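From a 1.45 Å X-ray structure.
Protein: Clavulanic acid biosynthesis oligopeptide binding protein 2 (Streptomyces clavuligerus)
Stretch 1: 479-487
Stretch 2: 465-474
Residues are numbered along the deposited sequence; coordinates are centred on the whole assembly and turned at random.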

# COMPACT_ATOMS: atom_id res chain seq x y z
N ASN A 479 2.51 4.00 14.16
CA ASN A 479 1.18 4.59 14.22
C ASN A 479 0.85 5.35 12.95
O ASN A 479 1.68 6.11 12.44
CB ASN A 479 1.06 5.52 15.43
CG ASN A 479 -0.32 6.14 15.57
OD1 ASN A 479 -1.34 5.45 15.45
ND2 ASN A 479 -0.36 7.44 15.85
N TRP A 480 -0.37 5.16 12.45
CA TRP A 480 -0.85 5.88 11.27
C TRP A 480 -2.04 6.79 11.56
O TRP A 480 -2.46 7.57 10.70
CB TRP A 480 -1.15 4.90 10.14
CG TRP A 480 0.10 4.51 9.44
CD1 TRP A 480 0.81 3.36 9.58
CD2 TRP A 480 0.82 5.32 8.50
NE1 TRP A 480 1.93 3.39 8.78
CE2 TRP A 480 1.95 4.58 8.10
CE3 TRP A 480 0.61 6.59 7.95
CZ2 TRP A 480 2.88 5.07 7.17
CZ3 TRP A 480 1.53 7.07 7.03
CH2 TRP A 480 2.65 6.31 6.65
N ASN A 481 -2.59 6.67 12.76
CA ASN A 481 -3.61 7.59 13.23
C ASN A 481 -2.89 8.71 13.97
O ASN A 481 -2.84 8.75 15.20
CB ASN A 481 -4.62 6.86 14.13
CG ASN A 481 -5.79 7.74 14.55
OD1 ASN A 481 -5.72 8.97 14.47
ND2 ASN A 481 -6.87 7.11 15.01
N LEU A 482 -2.33 9.63 13.19
CA LEU A 482 -1.43 10.65 13.73
C LEU A 482 -2.13 11.64 14.67
O LEU A 482 -1.57 11.98 15.72
CB LEU A 482 -0.65 11.37 12.62
CG LEU A 482 0.21 10.48 11.71
CD1 LEU A 482 0.94 11.32 10.67
CD2 LEU A 482 1.19 9.61 12.49
N PRO A 483 -3.34 12.10 14.32
CA PRO A 483 -4.08 12.94 15.27
C PRO A 483 -4.57 12.17 16.50
O PRO A 483 -5.07 12.79 17.45
CB PRO A 483 -5.30 13.39 14.46
CG PRO A 483 -4.91 13.19 13.02
CD PRO A 483 -4.07 11.96 13.05
N GLU A 484 -4.43 10.85 16.49
CA GLU A 484 -4.99 9.98 17.53
C GLU A 484 -6.49 10.26 17.73
O GLU A 484 -6.98 10.38 18.86
CB GLU A 484 -4.20 10.11 18.85
CG GLU A 484 -2.74 9.69 18.69
CD GLU A 484 -1.88 10.00 19.91
OE1 GLU A 484 -2.40 9.99 21.04
OE2 GLU A 484 -0.66 10.23 19.71
N LEU A 485 -7.19 10.37 16.61
CA LEU A 485 -8.63 10.54 16.62
C LEU A 485 -9.26 9.30 17.23
O LEU A 485 -8.97 8.17 16.81
CB LEU A 485 -9.17 10.78 15.21
CG LEU A 485 -10.63 11.23 15.11
CD1 LEU A 485 -10.80 12.64 15.65
CD2 LEU A 485 -11.14 11.14 13.67
N ASP A 486 -10.12 9.51 18.22
CA ASP A 486 -10.85 8.42 18.86
C ASP A 486 -12.29 8.87 19.09
O ASP A 486 -12.74 9.03 20.23
CB ASP A 486 -10.16 8.03 20.17
CG ASP A 486 -10.66 6.71 20.73
OD1 ASP A 486 -11.41 5.99 20.04
OD2 ASP A 486 -10.28 6.39 21.88
N ASP A 487 -12.99 9.08 17.98
CA ASP A 487 -14.39 9.49 17.98
C ASP A 487 -15.26 8.23 17.97
O ASP A 487 -15.23 7.47 17.00
CB ASP A 487 -14.65 10.35 16.74
CG ASP A 487 -16.08 10.86 16.65
OD1 ASP A 487 -16.96 10.41 17.41
OD2 ASP A 487 -16.34 11.73 15.79
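Stretch 2 (465-474) APLVDGRQIK

Stretch 2 enters as the end of a helix that begins earlier in the chain and includes Ala465 to Leu467. The helix is kinked where the backbone N atoms of Pro466 and Leu467 make no bond to the turn before. From Asp469 on, the chain runs as loop or turn. Stretch 1 has no regular helix or strand, but a type I beta turn spans Asn481 to Glu484. The closest CA pairings are Asn479 with Lys474 (CA to CA 4.5 Å), Asn481 with Leu467 (CA to CA 4.2 Å) and Asp486 with Gly470 (CA to CA 3.9 Å). The pairing follows no steady register: Lys474 lies at Asn479, but Leu467 at Asn481 and Gly470 at Asp486, so the two are not paired as strands. Together the two bury 617 Å².

Two direct hydrogen bonds cross the contact, and both use asparagine side chains. Lys474 N donates to Asn479 OD1 at 3.0 Å with a nearly straight angle. Asn481 ND2 gives a weak bond to Asp469 O, also at 3.0 Å. The side chain of Asn481 also holds its own stretch together: ND2 donates to Leu485 O at 3.0 Å, and OD1 accepts from Leu485 N at 2.9 Å. One amide group thus ties the turn of stretch 1 to the loop of stretch 2.

CA-H...O contacts add to this. Leu467 CA lies 3.5 Å from Trp480 O, with an almost linear angle at the hydrogen. Leu467 O lies 3.4 Å from Asn481 CA, and Gly470 CA lies 3.2 Å from Leu485 O.

Three waters link the stretches. Water 1 donates to Pro466 O and Gln472 O and accepts from Trp480 N. Water 2 donates to Leu467 O and Trp480 O and accepts from Leu482 N. Water 3 joins Val468 O to Asp487 N.

Three pairs of apolar side chains also touch. Pro466 CB sits 4.2 Å from Trp480 CB. Leu467 CD2 approaches the Trp480 ring obliquely, 4.3 Å from CE3. Val468 CB rests 4.1 Å from Leu485 CD2. Ile473, which has the largest covered area of any residue here, makes separate van der Waals contacts: its CD1 packs 3.7 Å from Glu484 CA, and its CG1 lies 3.7 Å from the polar Asn481 ND2.

Gly470 fits where a side chain would not. Its CA is 3.3 Å from Asp486 OD1, and an ideal CB would fall 1.8 Å from that oxygen. Within stretch 2, Asp469 OD1 forms a salt bridge with Arg471 NE at 2.6 Å; both side chains start away from stretch 1.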

# COMPACT_ATOMS: atom_id res chain seq x y z
N ALA A 465 -9.29 3.34 7.90
CA ALA A 465 -9.26 2.93 9.30
C ALA A 465 -7.91 3.16 10.01
O ALA A 465 -7.89 3.66 11.13
CB ALA A 465 -9.73 1.50 9.48
N PRO A 466 -6.78 2.79 9.37
CA PRO A 466 -5.50 3.06 10.04
C PRO A 466 -5.24 4.54 10.31
O PRO A 466 -4.48 4.88 11.21
CB PRO A 466 -4.47 2.50 9.06
CG PRO A 466 -5.22 1.47 8.28
CD PRO A 466 -6.57 2.10 8.08
N LEU A 467 -5.89 5.41 9.54
CA LEU A 467 -5.70 6.85 9.66
C LEU A 467 -6.56 7.51 10.73
O LEU A 467 -6.17 8.54 11.27
CB LEU A 467 -5.97 7.55 8.32
CG LEU A 467 -5.09 7.21 7.11
CD1 LEU A 467 -5.51 8.07 5.93
CD2 LEU A 467 -3.60 7.39 7.42
N VAL A 468 -7.73 6.93 11.02
CA VAL A 468 -8.73 7.64 11.84
C VAL A 468 -9.43 6.82 12.93
O VAL A 468 -10.10 7.38 13.80
CB VAL A 468 -9.83 8.31 10.96
CG1 VAL A 468 -9.21 9.27 9.94
CG2 VAL A 468 -10.72 7.27 10.28
N ASP A 469 -9.29 5.49 12.87
CA ASP A 469 -9.97 4.61 13.81
C ASP A 469 -9.24 4.63 15.15
O ASP A 469 -8.05 4.35 15.21
CB ASP A 469 -10.05 3.19 13.22
CG ASP A 469 -10.90 2.24 14.05
OD1 ASP A 469 -10.78 2.23 15.30
OD2 ASP A 469 -11.68 1.48 13.44
N GLY A 470 -9.97 4.97 16.21
CA GLY A 470 -9.40 5.07 17.56
C GLY A 470 -8.75 3.80 18.06
O GLY A 470 -7.79 3.85 18.83
N ARG A 471 -9.27 2.66 17.62
CA ARG A 471 -8.73 1.35 17.99
C ARG A 471 -7.41 1.05 17.27
O ARG A 471 -6.72 0.08 17.61
CB ARG A 471 -9.75 0.24 17.70
CG ARG A 471 -10.96 0.18 18.65
CD ARG A 471 -12.10 1.14 18.26
NE ARG A 471 -12.50 1.05 16.85
CZ ARG A 471 -13.52 0.34 16.39
NH1 ARG A 471 -14.30 -0.36 17.21
NH2 ARG A 471 -13.78 0.34 15.09
N GLN A 472 -7.05 1.88 16.29
CA GLN A 472 -5.86 1.67 15.46
C GLN A 472 -4.67 2.56 15.83
O GLN A 472 -3.69 2.62 15.08
CB GLN A 472 -6.19 1.80 13.97
CG GLN A 472 -7.18 0.77 13.44
CD GLN A 472 -6.76 -0.66 13.76
OE1 GLN A 472 -5.58 -0.99 13.72
NE2 GLN A 472 -7.73 -1.50 14.08
N ILE A 473 -4.76 3.26 16.96
CA ILE A 473 -3.64 4.04 17.46
C ILE A 473 -2.57 3.08 17.98
O ILE A 473 -2.84 2.27 18.86
CB ILE A 473 -4.06 5.03 18.56
CG1 ILE A 473 -5.11 6.01 18.03
CG2 ILE A 473 -2.85 5.80 19.10
CD1 ILE A 473 -5.91 6.72 19.11
N LYS A 474 -1.37 3.17 17.41
CA LYS A 474 -0.27 2.31 17.83
C LYS A 474 0.65 3.08 18.77
O LYS A 474 1.47 3.88 18.33
CB LYS A 474 0.51 1.77 16.63
CG LYS A 474 -0.35 1.24 15.48
CD LYS A 474 -1.19 0.03 15.89
CE LYS A 474 -2.09 -0.42 14.76
NZ LYS A 474 -1.31 -0.97 13.62
O HOH W 1 -2.73 3.35 12.70
O HOH W 2 -3.74 9.95 10.44
O HOH W 3 -12.19 7.67 15.50